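Local coordinates for protein tyrocidine synthase 2 (Brevibacillus parabrevis, PDB 6TA8) that is a multidomain synthase, represented here by a condensation-family domain with the two-lobed fold of its family, at residues A[78-84]-A[192-197]; A[28-32]-A[84-88]; A[198-204]-A[313-319]. All blocks are in the same frame, centred on the assembly; numbering follows the deposited sequence.

Contact 1. Residues A[78-84]-A[192-197]; sequences QIVEHHD and IVLPKK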
ATOM      1  N   GLN A  78      11.997  21.020   4.371  1.00 46.47           N
ATOM      2  CA  GLN A  78      12.239  21.024   2.934  1.00 53.42           C
ATOM      3  C   GLN A  78      11.464  19.922   2.223  1.00 51.74           C
ATOM      4  O   GLN A  78      11.042  20.110   1.076  1.00 49.12           O
ATOM      5  CB  GLN A  78      13.737  20.879   2.655  1.00 49.40           C
ATOM      6  CG  GLN A  78      14.117  21.007   1.189  1.00 64.10           C
ATOM      7  CD  GLN A  78      13.906  22.407   0.649  1.00 66.23           C
ATOM      8  OE1 GLN A  78      13.897  23.382   1.401  1.00 58.62           O
ATOM      9  NE2 GLN A  78      13.737  22.514  -0.664  1.00 60.41           N
ATOM     10  N   ILE A  79      11.264  18.779   2.882  1.00 47.31           N
ATOM     11  CA  ILE A  79      10.531  17.677   2.264  1.00 41.48           C
ATOM     12  C   ILE A  79       9.081  18.072   2.016  1.00 46.68           C
ATOM     13  O   ILE A  79       8.553  17.900   0.912  1.00 44.93           O
ATOM     14  CB  ILE A  79      10.629  16.414   3.138  1.00 43.86           C
ATOM     15  CG1 ILE A  79      12.030  15.807   3.048  1.00 48.07           C
ATOM     16  CG2 ILE A  79       9.578  15.397   2.726  1.00 41.93           C
ATOM     17  CD1 ILE A  79      12.222  14.593   3.924  1.00 49.70           C
ATOM     18  N   VAL A  80       8.416  18.612   3.042  1.00 47.09           N
ATOM     19  CA  VAL A  80       7.008  18.971   2.910  1.00 38.73           C
ATOM     20  C   VAL A  80       6.830  20.140   1.948  1.00 43.16           C
ATOM     21  O   VAL A  80       5.791  20.257   1.287  1.00 45.58           O
ATOM     22  CB  VAL A  80       6.411  19.272   4.298  1.00 37.70           C
ATOM     23  CG1 VAL A  80       4.920  19.509   4.199  1.00 33.10           C
ATOM     24  CG2 VAL A  80       6.695  18.122   5.250  1.00 40.89           C
ATOM     25  N   GLU A  81       7.831  21.016   1.843  1.00 44.73           N
ATOM     26  CA  GLU A  81       7.773  22.077   0.844  1.00 49.26           C
ATOM     27  C   GLU A  81       7.980  21.520  -0.561  1.00 48.31           C
ATOM     28  O   GLU A  81       7.340  21.972  -1.517  1.00 44.09           O
ATOM     29  CB  GLU A  81       8.815  23.153   1.159  1.00 54.66           C
ATOM     30  CG  GLU A  81       9.429  23.813  -0.067  1.00 50.76           C
ATOM     31  CD  GLU A  81      10.089  25.141   0.252  1.00 66.04           C
ATOM     32  OE1 GLU A  81      10.143  26.009  -0.646  1.00 69.44           O
ATOM     33  OE2 GLU A  81      10.555  25.315   1.396  1.00 69.42           O
ATOM     34  N   HIS A  82       8.864  20.530  -0.702  1.00 44.00           N
ATOM     35  CA  HIS A  82       9.147  19.965  -2.018  1.00 46.65           C
ATOM     36  C   HIS A  82       7.974  19.134  -2.523  1.00 49.30           C
ATOM     37  O   HIS A  82       7.473  19.355  -3.631  1.00 51.92           O
ATOM     38  CB  HIS A  82      10.422  19.125  -1.962  1.00 44.79           C
ATOM     39  CG  HIS A  82      10.996  18.808  -3.307  1.00 52.06           C
ATOM     40  ND1 HIS A  82      10.566  17.742  -4.067  1.00 56.30           N
ATOM     41  CD2 HIS A  82      11.969  19.415  -4.026  1.00 49.00           C
ATOM     42  CE1 HIS A  82      11.248  17.707  -5.198  1.00 54.78           C
ATOM     43  NE2 HIS A  82      12.105  18.712  -5.199  1.00 54.67           N
ATOM     44  N   HIS A  83       7.523  18.170  -1.724  1.00 49.53           N
ATOM     45  CA  HIS A  83       6.408  17.302  -2.096  1.00 41.11           C
ATOM     46  C   HIS A  83       5.117  17.962  -1.630  1.00 47.46           C
ATOM     47  O   HIS A  83       4.749  17.881  -0.455  1.00 50.18           O
ATOM     48  CB  HIS A  83       6.594  15.913  -1.495  1.00 44.90           C
ATOM     49  CG  HIS A  83       7.885  15.260  -1.885  1.00 45.13           C
ATOM     50  ND1 HIS A  83       8.105  14.741  -3.142  1.00 44.90           N
ATOM     51  CD2 HIS A  83       9.026  15.050  -1.185  1.00 44.59           C
ATOM     52  CE1 HIS A  83       9.325  14.237  -3.201  1.00 42.79           C
ATOM     53  NE2 HIS A  83       9.905  14.411  -2.027  1.00 43.62           N
ATOM     54  N   ASP A  84       4.418  18.614  -2.565  1.00 46.78           N
ATOM     55  CA  ASP A  84       3.267  19.438  -2.215  1.00 43.17           C
ATOM     56  C   ASP A  84       2.088  18.627  -1.693  1.00 47.18           C
ATOM     57  O   ASP A  84       1.247  19.180  -0.976  1.00 47.00           O
ATOM     58  CB  ASP A  84       2.827  20.260  -3.427  1.00 47.90           C
ATOM     59  CG  ASP A  84       3.922  21.175  -3.939  1.00 53.35           C
ATOM     60  OD1 ASP A  84       4.104  22.269  -3.365  1.00 54.40           O
ATOM     61  OD2 ASP A  84       4.604  20.795  -4.914  1.00 64.51           O
ATOM     62  N   ILE A 192      19.637  22.614   1.575  1.00 59.66           N
ATOM     63  CA  ILE A 192      19.056  21.358   1.114  1.00 56.22           C
ATOM     64  C   ILE A 192      18.531  21.532  -0.306  1.00 59.24           C
ATOM     65  O   ILE A 192      17.657  22.368  -0.565  1.00 59.33           O
ATOM     66  CB  ILE A 192      17.950  20.884   2.066  1.00 55.14           C
ATOM     67  CG1 ILE A 192      18.487  20.816   3.497  1.00 58.92           C
ATOM     68  CG2 ILE A 192      17.414  19.533   1.621  1.00 54.96           C
ATOM     69  CD1 ILE A 192      17.467  20.376   4.517  1.00 51.50           C
ATOM     70  N   VAL A 193      19.064  20.739  -1.231  1.00 57.78           N
ATOM     71  CA  VAL A 193      18.665  20.762  -2.635  1.00 49.39           C
ATOM     72  C   VAL A 193      18.218  19.354  -3.004  1.00 52.17           C
ATOM     73  O   VAL A 193      19.035  18.425  -3.045  1.00 57.98           O
ATOM     74  CB  VAL A 193      19.799  21.238  -3.552  1.00 55.61           C
ATOM     75  CG1 VAL A 193      19.369  21.168  -5.012  1.00 48.61           C
ATOM     76  CG2 VAL A 193      20.221  22.654  -3.183  1.00 55.31           C
ATOM     77  N   LEU A 194      16.931  19.195  -3.268  1.00 52.46           N
ATOM     78  CA  LEU A 194      16.342  17.926  -3.659  1.00 50.80           C
ATOM     79  C   LEU A 194      16.169  17.867  -5.170  1.00 46.36           C
ATOM     80  O   LEU A 194      16.154  18.902  -5.843  1.00 42.88           O
ATOM     81  CB  LEU A 194      14.989  17.737  -2.960  1.00 52.37           C
ATOM     82  CG  LEU A 194      15.053  17.657  -1.432  1.00 52.12           C
ATOM     83  CD1 LEU A 194      13.668  17.463  -0.831  1.00 46.05           C
ATOM     84  CD2 LEU A 194      15.993  16.544  -0.989  1.00 45.60           C
ATOM     85  N   PRO A 195      16.055  16.666  -5.744  1.00 48.17           N
ATOM     86  CA  PRO A 195      15.905  16.553  -7.200  1.00 53.97           C
ATOM     87  C   PRO A 195      14.689  17.310  -7.718  1.00 57.08           C
ATOM     88  O   PRO A 195      13.789  17.695  -6.968  1.00 60.17           O
ATOM     89  CB  PRO A 195      15.755  15.044  -7.425  1.00 51.90           C
ATOM     90  CG  PRO A 195      16.471  14.432  -6.275  1.00 45.69           C
ATOM     91  CD  PRO A 195      16.224  15.346  -5.108  1.00 51.10           C
ATOM     92  N   LYS A 196      14.678  17.518  -9.033  1.00 58.31           N
ATOM     93  CA  LYS A 196      13.619  18.287  -9.671  1.00 53.97           C
ATOM     94  C   LYS A 196      12.261  17.635  -9.442  1.00 51.35           C
ATOM     95  O   LYS A 196      12.136  16.409  -9.366  1.00 53.71           O
ATOM     96  CB  LYS A 196      13.889  18.419 -11.170  1.00 48.61           C
ATOM     97  CG  LYS A 196      15.112  19.255 -11.514  1.00 58.96           C
ATOM     98  CD  LYS A 196      14.863  20.734 -11.260  1.00 59.10           C
ATOM     99  CE  LYS A 196      16.072  21.572 -11.645  1.00 54.86           C
ATOM    100  NZ  LYS A 196      17.261  21.243 -10.812  1.00 55.08           N
ATOM    101  N   LYS A 197      11.234  18.473  -9.327  1.00 45.55           N
ATOM    102  CA  LYS A 197       9.883  17.974  -9.120  1.00 49.47           C
ATOM    103  C   LYS A 197       9.347  17.330 -10.391  1.00 51.64           C
ATOM    104  O   LYS A 197       9.531  17.846 -11.497  1.00 48.07           O
ATOM    105  CB  LYS A 197       8.948  19.107  -8.693  1.00 48.83           C
ATOM    106  CG  LYS A 197       9.294  19.770  -7.372  1.00 47.29           C
ATOM    107  CD  LYS A 197       8.164  20.687  -6.934  1.00 36.80           C
ATOM    108  CE  LYS A 197       8.546  21.513  -5.721  1.00 54.79           C
ATOM    109  NZ  LYS A 197       7.378  22.278  -5.201  1.00 49.19           N
TER
HETATM  110  O   HOH W   1      14.503  21.553  -3.352  1.00 49.35           O

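Contact 2. Residues A[28-32]-A[84-88]; sequences QGVVE and DALRM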
ATOM      1  N   GLN A  28       8.086  23.645 -11.105  1.00 68.80           N
ATOM      2  CA  GLN A  28       8.933  23.513  -9.927  1.00 65.49           C
ATOM      3  C   GLN A  28       8.520  24.446  -8.797  1.00 58.03           C
ATOM      4  O   GLN A  28       9.212  24.513  -7.775  1.00 62.37           O
ATOM      5  CB  GLN A  28      10.395  23.761 -10.304  1.00 66.61           C
ATOM      6  CG  GLN A  28      10.858  22.967 -11.513  1.00 62.52           C
ATOM      7  CD  GLN A  28      10.676  21.474 -11.326  1.00 61.76           C
ATOM      8  OE1 GLN A  28      11.088  20.910 -10.314  1.00 63.82           O
ATOM      9  NE2 GLN A  28      10.054  20.827 -12.305  1.00 53.68           N
ATOM     10  N   GLY A  29       7.413  25.166  -8.951  1.00 57.42           N
ATOM     11  CA  GLY A  29       6.938  26.069  -7.925  1.00 57.41           C
ATOM     12  C   GLY A  29       6.178  25.345  -6.832  1.00 59.82           C
ATOM     13  O   GLY A  29       6.266  24.125  -6.670  1.00 55.79           O
ATOM     14  N   VAL A  30       5.419  26.124  -6.067  1.00 61.55           N
ATOM     15  CA  VAL A  30       4.599  25.608  -4.978  1.00 56.32           C
ATOM     16  C   VAL A  30       3.164  25.506  -5.474  1.00 54.47           C
ATOM     17  O   VAL A  30       2.567  26.508  -5.887  1.00 58.99           O
ATOM     18  CB  VAL A  30       4.699  26.501  -3.731  1.00 59.46           C
ATOM     19  CG1 VAL A  30       3.545  26.224  -2.780  1.00 56.49           C
ATOM     20  CG2 VAL A  30       6.034  26.280  -3.036  1.00 53.84           C
ATOM     21  N   VAL A  31       2.611  24.298  -5.438  1.00 50.87           N
ATOM     22  CA  VAL A  31       1.277  24.033  -5.964  1.00 52.05           C
ATOM     23  C   VAL A  31       0.250  24.295  -4.871  1.00 52.99           C
ATOM     24  O   VAL A  31       0.425  23.869  -3.723  1.00 58.41           O
ATOM     25  CB  VAL A  31       1.172  22.591  -6.488  1.00 49.09           C
ATOM     26  CG1 VAL A  31      -0.041  22.444  -7.393  1.00 54.56           C
ATOM     27  CG2 VAL A  31       2.444  22.202  -7.226  1.00 48.25           C
ATOM     28  N   GLU A  32      -0.823  24.999  -5.227  1.00 50.97           N
ATOM     29  CA  GLU A  32      -1.897  25.312  -4.297  1.00 51.91           C
ATOM     30  C   GLU A  32      -3.238  25.141  -4.996  1.00 52.14           C
ATOM     31  O   GLU A  32      -3.315  25.074  -6.226  1.00 59.47           O
ATOM     32  CB  GLU A  32      -1.775  26.741  -3.742  1.00 59.46           C
ATOM     33  CG  GLU A  32      -0.408  27.088  -3.170  1.00 59.03           C
ATOM     34  CD  GLU A  32      -0.300  28.543  -2.755  1.00 66.93           C
ATOM     35  OE1 GLU A  32      -1.137  28.996  -1.947  1.00 66.24           O
ATOM     36  OE2 GLU A  32       0.623  29.232  -3.238  1.00 65.16           O
ATOM     37  N   ASP A  84       4.418  18.614  -2.565  1.00 46.78           N
ATOM     38  CA  ASP A  84       3.267  19.438  -2.215  1.00 43.17           C
ATOM     39  C   ASP A  84       2.088  18.627  -1.693  1.00 47.18           C
ATOM     40  O   ASP A  84       1.247  19.180  -0.976  1.00 47.00           O
ATOM     41  CB  ASP A  84       2.827  20.260  -3.427  1.00 47.90           C
ATOM     42  CG  ASP A  84       3.922  21.175  -3.939  1.00 53.35           C
ATOM     43  OD1 ASP A  84       4.104  22.269  -3.365  1.00 54.40           O
ATOM     44  OD2 ASP A  84       4.604  20.795  -4.914  1.00 64.51           O
ATOM     45  N   ALA A  85       2.004  17.337  -2.029  1.00 41.15           N
ATOM     46  CA  ALA A  85       0.876  16.530  -1.577  1.00 42.04           C
ATOM     47  C   ALA A  85       0.848  16.357  -0.063  1.00 36.28           C
ATOM     48  O   ALA A  85      -0.221  16.090   0.495  1.00 27.05           O
ATOM     49  CB  ALA A  85       0.901  15.158  -2.250  1.00 32.40           C
ATOM     50  N   LEU A  86       1.989  16.504   0.611  1.00 34.48           N
ATOM     51  CA  LEU A  86       2.039  16.358   2.061  1.00 38.04           C
ATOM     52  C   LEU A  86       1.450  17.553   2.799  1.00 38.36           C
ATOM     53  O   LEU A  86       1.316  17.496   4.026  1.00 44.84           O
ATOM     54  CB  LEU A  86       3.484  16.129   2.516  1.00 34.43           C
ATOM     55  CG  LEU A  86       4.169  14.880   1.955  1.00 35.99           C
ATOM     56  CD1 LEU A  86       5.608  14.778   2.439  1.00 32.67           C
ATOM     57  CD2 LEU A  86       3.388  13.624   2.321  1.00 28.84           C
ATOM     58  N   ARG A  87       1.097  18.627   2.090  1.00 46.36           N
ATOM     59  CA  ARG A  87       0.449  19.792   2.681  1.00 34.23           C
ATOM     60  C   ARG A  87      -1.061  19.776   2.477  1.00 38.27           C
ATOM     61  O   ARG A  87      -1.698  20.835   2.467  1.00 45.36           O
ATOM     62  CB  ARG A  87       1.041  21.079   2.106  1.00 36.22           C
ATOM     63  CG  ARG A  87       2.542  21.208   2.271  1.00 40.51           C
ATOM     64  CD  ARG A  87       3.013  22.607   1.918  1.00 41.83           C
ATOM     65  NE  ARG A  87       2.501  23.032   0.619  1.00 53.81           N
ATOM     66  CZ  ARG A  87       3.134  22.837  -0.533  1.00 44.06           C
ATOM     67  NH1 ARG A  87       4.311  22.225  -0.551  1.00 44.26           N
ATOM     68  NH2 ARG A  87       2.592  23.253  -1.668  1.00 48.05           N
ATOM     69  N   MET A  88      -1.647  18.594   2.318  1.00 39.53           N
ATOM     70  CA  MET A  88      -3.056  18.469   1.979  1.00 40.16           C
ATOM     71  C   MET A  88      -3.931  18.487   3.227  1.00 44.07           C
ATOM     72  O   MET A  88      -3.540  18.008   4.294  1.00 39.80           O
ATOM     73  CB  MET A  88      -3.305  17.179   1.198  1.00 39.41           C
ATOM     74  CG  MET A  88      -4.564  17.189   0.346  1.00 47.78           C
ATOM     75  SD  MET A  88      -4.289  17.888  -1.294  1.00 42.49           S
ATOM     76  CE  MET A  88      -2.850  16.960  -1.809  1.00 38.41           C
TER

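Contact 3. Residues A[198-204]-A[313-319]; sequences TDSFKDW and EMNVTRT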
ATOM      1  N   THR A 198       8.677  16.196 -10.227  1.00 47.34           N
ATOM      2  CA  THR A 198       7.933  15.585 -11.317  1.00 47.38           C
ATOM      3  C   THR A 198       6.533  16.201 -11.348  1.00 47.85           C
ATOM      4  O   THR A 198       6.304  17.275 -10.784  1.00 51.11           O
ATOM      5  CB  THR A 198       7.920  14.062 -11.154  1.00 51.54           C
ATOM      6  OG1 THR A 198       7.648  13.727  -9.788  1.00 39.85           O
ATOM      7  CG2 THR A 198       9.264  13.474 -11.559  1.00 48.63           C
ATOM      8  N   ASP A 199       5.582  15.538 -11.999  1.00 49.99           N
ATOM      9  CA  ASP A 199       4.234  16.082 -12.094  1.00 42.95           C
ATOM     10  C   ASP A 199       3.568  16.086 -10.724  1.00 46.85           C
ATOM     11  O   ASP A 199       3.622  15.094  -9.992  1.00 45.60           O
ATOM     12  CB  ASP A 199       3.404  15.276 -13.090  1.00 45.16           C
ATOM     13  CG  ASP A 199       3.812  15.534 -14.529  1.00 49.39           C
ATOM     14  OD1 ASP A 199       4.245  16.666 -14.830  1.00 53.99           O
ATOM     15  OD2 ASP A 199       3.699  14.607 -15.359  1.00 52.23           O
ATOM     16  N   SER A 200       2.948  17.209 -10.378  1.00 44.81           N
ATOM     17  CA  SER A 200       2.283  17.337  -9.092  1.00 42.41           C
ATOM     18  C   SER A 200       1.070  16.413  -9.020  1.00 48.77           C
ATOM     19  O   SER A 200       0.520  15.979 -10.036  1.00 47.70           O
ATOM     20  CB  SER A 200       1.850  18.783  -8.854  1.00 46.77           C
ATOM     21  OG  SER A 200       0.795  19.148  -9.726  1.00 45.18           O
ATOM     22  N   PHE A 201       0.657  16.110  -7.786  1.00 40.99           N
ATOM     23  CA  PHE A 201      -0.550  15.317  -7.584  1.00 38.39           C
ATOM     24  C   PHE A 201      -1.796  16.052  -8.057  1.00 38.45           C
ATOM     25  O   PHE A 201      -2.796  15.404  -8.385  1.00 40.58           O
ATOM     26  CB  PHE A 201      -0.692  14.936  -6.110  1.00 38.28           C
ATOM     27  CG  PHE A 201      -1.774  13.929  -5.848  1.00 35.09           C
ATOM     28  CD1 PHE A 201      -1.551  12.580  -6.073  1.00 33.87           C
ATOM     29  CD2 PHE A 201      -3.014  14.329  -5.380  1.00 31.55           C
ATOM     30  CE1 PHE A 201      -2.545  11.650  -5.836  1.00 30.09           C
ATOM     31  CE2 PHE A 201      -4.012  13.405  -5.141  1.00 33.12           C
ATOM     32  CZ  PHE A 201      -3.776  12.063  -5.369  1.00 35.63           C
ATOM     33  N   LYS A 202      -1.759  17.385  -8.095  1.00 38.66           N
ATOM     34  CA  LYS A 202      -2.872  18.142  -8.655  1.00 45.81           C
ATOM     35  C   LYS A 202      -2.959  17.952 -10.165  1.00 38.62           C
ATOM     36  O   LYS A 202      -4.059  17.851 -10.722  1.00 35.99           O
ATOM     37  CB  LYS A 202      -2.727  19.623  -8.305  1.00 47.16           C
ATOM     38  CG  LYS A 202      -3.828  20.510  -8.866  1.00 49.13           C
ATOM     39  CD  LYS A 202      -3.499  21.982  -8.676  1.00 50.66           C
ATOM     40  CE  LYS A 202      -4.569  22.871  -9.290  1.00 53.42           C
ATOM     41  NZ  LYS A 202      -4.190  24.311  -9.237  1.00 52.30           N
ATOM     42  N   ASP A 203      -1.810  17.895 -10.844  1.00 42.58           N
ATOM     43  CA  ASP A 203      -1.809  17.669 -12.285  1.00 46.28           C
ATOM     44  C   ASP A 203      -2.214  16.242 -12.632  1.00 46.60           C
ATOM     45  O   ASP A 203      -2.868  16.017 -13.657  1.00 47.84           O
ATOM     46  CB  ASP A 203      -0.431  17.980 -12.868  1.00 40.42           C
ATOM     47  CG  ASP A 203      -0.099  19.459 -12.828  1.00 50.46           C
ATOM     48  OD1 ASP A 203      -1.039  20.283 -12.860  1.00 50.55           O
ATOM     49  OD2 ASP A 203       1.103  19.796 -12.767  1.00 54.15           O
ATOM     50  N   TRP A 204      -1.834  15.272 -11.799  1.00 43.89           N
ATOM     51  CA  TRP A 204      -2.206  13.885 -12.054  1.00 40.95           C
ATOM     52  C   TRP A 204      -3.714  13.693 -11.951  1.00 43.23           C
ATOM     53  O   TRP A 204      -4.334  13.079 -12.827  1.00 48.38           O
ATOM     54  CB  TRP A 204      -1.473  12.958 -11.082  1.00 43.94           C
ATOM     55  CG  TRP A 204      -1.963  11.542 -11.105  1.00 41.12           C
ATOM     56  CD1 TRP A 204      -2.949  11.001 -10.331  1.00 46.72           C
ATOM     57  CD2 TRP A 204      -1.484  10.482 -11.943  1.00 41.31           C
ATOM     58  NE1 TRP A 204      -3.116   9.672 -10.638  1.00 43.53           N
ATOM     59  CE2 TRP A 204      -2.229   9.329 -11.624  1.00 40.90           C
ATOM     60  CE3 TRP A 204      -0.501  10.398 -12.933  1.00 48.76           C
ATOM     61  CZ2 TRP A 204      -2.021   8.107 -12.260  1.00 44.06           C
ATOM     62  CZ3 TRP A 204      -0.296   9.184 -13.562  1.00 46.29           C
ATOM     63  CH2 TRP A 204      -1.053   8.056 -13.223  1.00 45.09           C
ATOM     64  N   GLU A 313       1.684  12.287 -21.511  1.00 48.89           N
ATOM     65  CA  GLU A 313       3.107  12.140 -21.190  1.00 49.07           C
ATOM     66  C   GLU A 313       3.398  12.498 -19.734  1.00 47.01           C
ATOM     67  O   GLU A 313       4.417  13.119 -19.420  1.00 45.19           O
ATOM     68  CB  GLU A 313       3.975  12.975 -22.136  1.00 50.03           C
ATOM     69  CG  GLU A 313       3.696  12.735 -23.611  1.00 64.29           C
ATOM     70  CD  GLU A 313       3.124  13.959 -24.300  1.00 62.86           C
ATOM     71  OE1 GLU A 313       3.414  15.088 -23.848  1.00 54.20           O
ATOM     72  OE2 GLU A 313       2.385  13.793 -25.294  1.00 73.75           O
ATOM     73  N   MET A 314       2.500  12.103 -18.837  1.00 53.95           N
ATOM     74  CA  MET A 314       2.670  12.407 -17.423  1.00 47.08           C
ATOM     75  C   MET A 314       3.866  11.654 -16.849  1.00 44.10           C
ATOM     76  O   MET A 314       4.226  10.566 -17.308  1.00 44.73           O
ATOM     77  CB  MET A 314       1.405  12.050 -16.644  1.00 37.81           C
ATOM     78  CG  MET A 314       0.148  12.732 -17.156  1.00 43.56           C
ATOM     79  SD  MET A 314       0.203  14.525 -16.980  1.00 53.67           S
ATOM     80  CE  MET A 314       0.084  14.696 -15.199  1.00 48.02           C
ATOM     81  N   ASN A 315       4.484  12.250 -15.832  1.00 43.92           N
ATOM     82  CA  ASN A 315       5.660  11.676 -15.183  1.00 42.01           C
ATOM     83  C   ASN A 315       5.494  11.824 -13.677  1.00 47.10           C
ATOM     84  O   ASN A 315       5.565  12.939 -13.150  1.00 45.92           O
ATOM     85  CB  ASN A 315       6.941  12.359 -15.663  1.00 32.23           C
ATOM     86  CG  ASN A 315       8.189  11.766 -15.040  1.00 42.28           C
ATOM     87  OD1 ASN A 315       8.178  10.636 -14.556  1.00 53.47           O
ATOM     88  ND2 ASN A 315       9.275  12.529 -15.054  1.00 47.19           N
ATOM     89  N   VAL A 316       5.278  10.707 -12.984  1.00 49.10           N
ATOM     90  CA  VAL A 316       5.096  10.725 -11.535  1.00 44.99           C
ATOM     91  C   VAL A 316       6.136   9.828 -10.874  1.00 50.63           C
ATOM     92  O   VAL A 316       5.829   9.100  -9.923  1.00 53.34           O
ATOM     93  CB  VAL A 316       3.670  10.294 -11.146  1.00 42.35           C
ATOM     94  CG1 VAL A 316       2.686  11.429 -11.392  1.00 34.42           C
ATOM     95  CG2 VAL A 316       3.259   9.050 -11.917  1.00 42.36           C
ATOM     96  N   THR A 317       7.376   9.881 -11.367  1.00 52.49           N
ATOM     97  CA  THR A 317       8.432   9.056 -10.787  1.00 54.31           C
ATOM     98  C   THR A 317       8.823   9.549  -9.399  1.00 53.99           C
ATOM     99  O   THR A 317       9.018   8.743  -8.481  1.00 56.37           O
ATOM    100  CB  THR A 317       9.651   9.031 -11.710  1.00 53.46           C
ATOM    101  OG1 THR A 317       9.938  10.359 -12.168  1.00 54.40           O
ATOM    102  CG2 THR A 317       9.393   8.129 -12.909  1.00 59.14           C
ATOM    103  N   ARG A 318       8.945  10.865  -9.224  1.00 56.32           N
ATOM    104  CA  ARG A 318       9.297  11.462  -7.942  1.00 51.71           C
ATOM    105  C   ARG A 318       8.093  12.077  -7.237  1.00 47.64           C
ATOM    106  O   ARG A 318       8.266  12.891  -6.324  1.00 50.05           O
ATOM    107  CB  ARG A 318      10.386  12.519  -8.133  1.00 53.44           C
ATOM    108  CG  ARG A 318      11.605  12.032  -8.899  1.00 57.38           C
ATOM    109  CD  ARG A 318      12.393  11.019  -8.091  1.00 60.51           C
ATOM    110  NE  ARG A 318      12.987  11.620  -6.901  1.00 64.68           N
ATOM    111  CZ  ARG A 318      13.702  10.950  -6.004  1.00 59.87           C
ATOM    112  NH1 ARG A 318      13.915   9.651  -6.160  1.00 60.01           N
ATOM    113  NH2 ARG A 318      14.205  11.580  -4.949  1.00 57.34           N
ATOM    114  N   THR A 319       6.881  11.710  -7.644  1.00 49.18           N
ATOM    115  CA  THR A 319       5.666  12.286  -7.084  1.00 43.24           C
ATOM    116  C   THR A 319       5.183  11.445  -5.910  1.00 44.63           C
ATOM    117  O   THR A 319       5.094  10.216  -6.010  1.00 44.05           O
ATOM    118  CB  THR A 319       4.572  12.382  -8.150  1.00 42.97           C
ATOM    119  OG1 THR A 319       4.987  13.284  -9.184  1.00 41.14           O
ATOM    120  CG2 THR A 319       3.272  12.888  -7.539  1.00 44.02           C
TER

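Contact 1. Residues A[78-84]-A[192-197]
The imidazole of His82 lies sandwiched between two aliphatic chains of segment 192-197. Leu194 CB sits over one ring face, 3.9 Å from the His82 ring centroid. Lys197 CG sits over the opposite face at the same centroid distance. Both are shifted toward the ring rim, and both are CH-pi contacts. The ring stands here because CG is anti to the backbone N (chi1 -165°), which carries it toward the loop. This loop joins helices 169-187 and 201-212 and packs on the C-terminal part of helix 69-82. The apolar packing continues along the helix. Gln78 CG lies 3.6 Å from Ile192 CG2, and these side chains run past each other in opposite directions.

The polar contacts are modest. His82 NE2 donates to Pro195 O, which lies at the ring edge, near the ring plane. The bond is bent (127°) and weak. A water joins Gln78 NE2 and Leu194 N through two weak bonds.

One charged pair completes the contact. Beyond CG, Lys197 runs extended past His82, and its NZ meets Asp84 OD2 on the syn side at 3.2 Å. The ammonium's strongest partner is Gly29 O, outside the two segments, and Arg87 is the stronger partner of Asp84. The loop thus grips helix 69-82 mainly through hydrocarbon on both faces of one histidine, while Lys197 offers methylenes to the ring and its charge to the carboxylate.

Contact 2. Residues A[28-32]-A[84-88]
Val31 lays its CG2 methyl against the carboxylate of Asp84, 3.5 Å from OD2 and 3.7 Å from CG. The two side chains cross at about a right angle. CG2 is anti to the carbonyl carbon and beside the backbone N, which brings it near the same carboxylate as the N-H. Val31 N donates to Asp84 OD1 at 3.3 Å. The bond is fairly straight, at 157°, but long and weak.

Arg87, three residues on, turns back toward Asp84. Its chain bends at chi3 (-51°), and the guanidinium comes to OD1 with both terminal nitrogens. Arg87 NH1 donates to Asp84 OD1 at 2.8 Å, part of a salt bridge within the segment. OD1 lies in the guanidinium plane, but the nitrogen is well above the carboxylate plane. NH2 is modelled closer, at a doubtfully short distance.

The sequence from His83 to Arg87 corresponds to the HExLR core motif of condensation domains, with aspartate in place of the glutamate. It leads from helix 69-82 into strand 88-91, and the loop before strand 33-35 packs against it. These two strands are the outer members of one three-stranded antiparallel sheet.

Val30 CG1 meets Arg87 NH2 at 3.3 Å, the two side chains crossing nearly at right angles. Val31 O lies at the guanidinium edge, 3.0 Å from Arg87 NH2. Elsewhere Arg87 NE donates to Arg102 O, and NH1 to Val80 O.

Contact 3. Residues A[198-204]-A[313-319]
Trp204 and Val316 meet at about a right angle, the benzo-ring atoms CE3 and CZ3 of Trp204 against the two Val316 methyls. Trp204 CE3 lies 3.7 Å from Val316 CG1, and Trp204 CZ3 lies 3.9 Å from Val316 CG2. The methyls approach the ring obliquely. Trp204 CG is anti to the backbone N (chi1 170°), which swings the indole off the helix toward segment 313-319. Phe323 meets the same indole with its ring inclined.

Met314, two residues before Val316, folds its chain twice, at chi2 and chi3, and curls CE back to 3.6 Å from Asp203 O. CE also lies close to Asp199 OD2.

Asp199 points its carboxylate at the backbone of Asn315. OD2 accepts from Asn315 N on the anti side, 32° out of the carboxylate plane, though the modelled distance is doubtfully short. Asp199 N returns a bond to Asn315 O at 2.8 Å, nearly along the C=O axis. OD1 is engaged by Ser26.

Segment 313-319 belongs to the loop between strands 297-304 and 325-332 of the six-stranded sheet. It docks where the chain enters helix 201-212. Ser200 is the N-cap of that helix, its OG accepting from Asp203 N at 3.1 Å.

Thr198 and Thr319 cross obliquely. Thr198 OG1 sits between its own backbone N and carbonyl carbon, and donates to Thr319 OG1 at 2.8 Å. Thr319 OG1 in turn donates to Asp199 O, at a doubtfully short distance. Thr198 OG1 also accepts a weak bond from Arg318 N. The Thr198 methyl, CG2, turns instead to Thr317 OG1, 3.2 Å away.

All three contacts are partly buried, and none is wholly core or wholly surface. Contacts 1 and 2 lie about 10 Å apart between centres and share Asp84: OD2 pairs with Lys197, and OD1 with Val31 N and Arg87. Lys197 joins them further, since its N and NZ bond to Gln28 and Gly29. Contacts 1 and 3 take consecutive pieces of one chain run, 192-197 and 198-204. Contact 3 ties that run to the loop of the six-stranded sheet. It meets contact 2 where Lys202 NZ reaches Glu32 O and Val31 packs on Ser200. Contact 1 is chiefly apolar, contact 2 is small and gathers round an Asp-Arg pair inside one segment, and contact 3 relies on backbone and hydroxyl bonds.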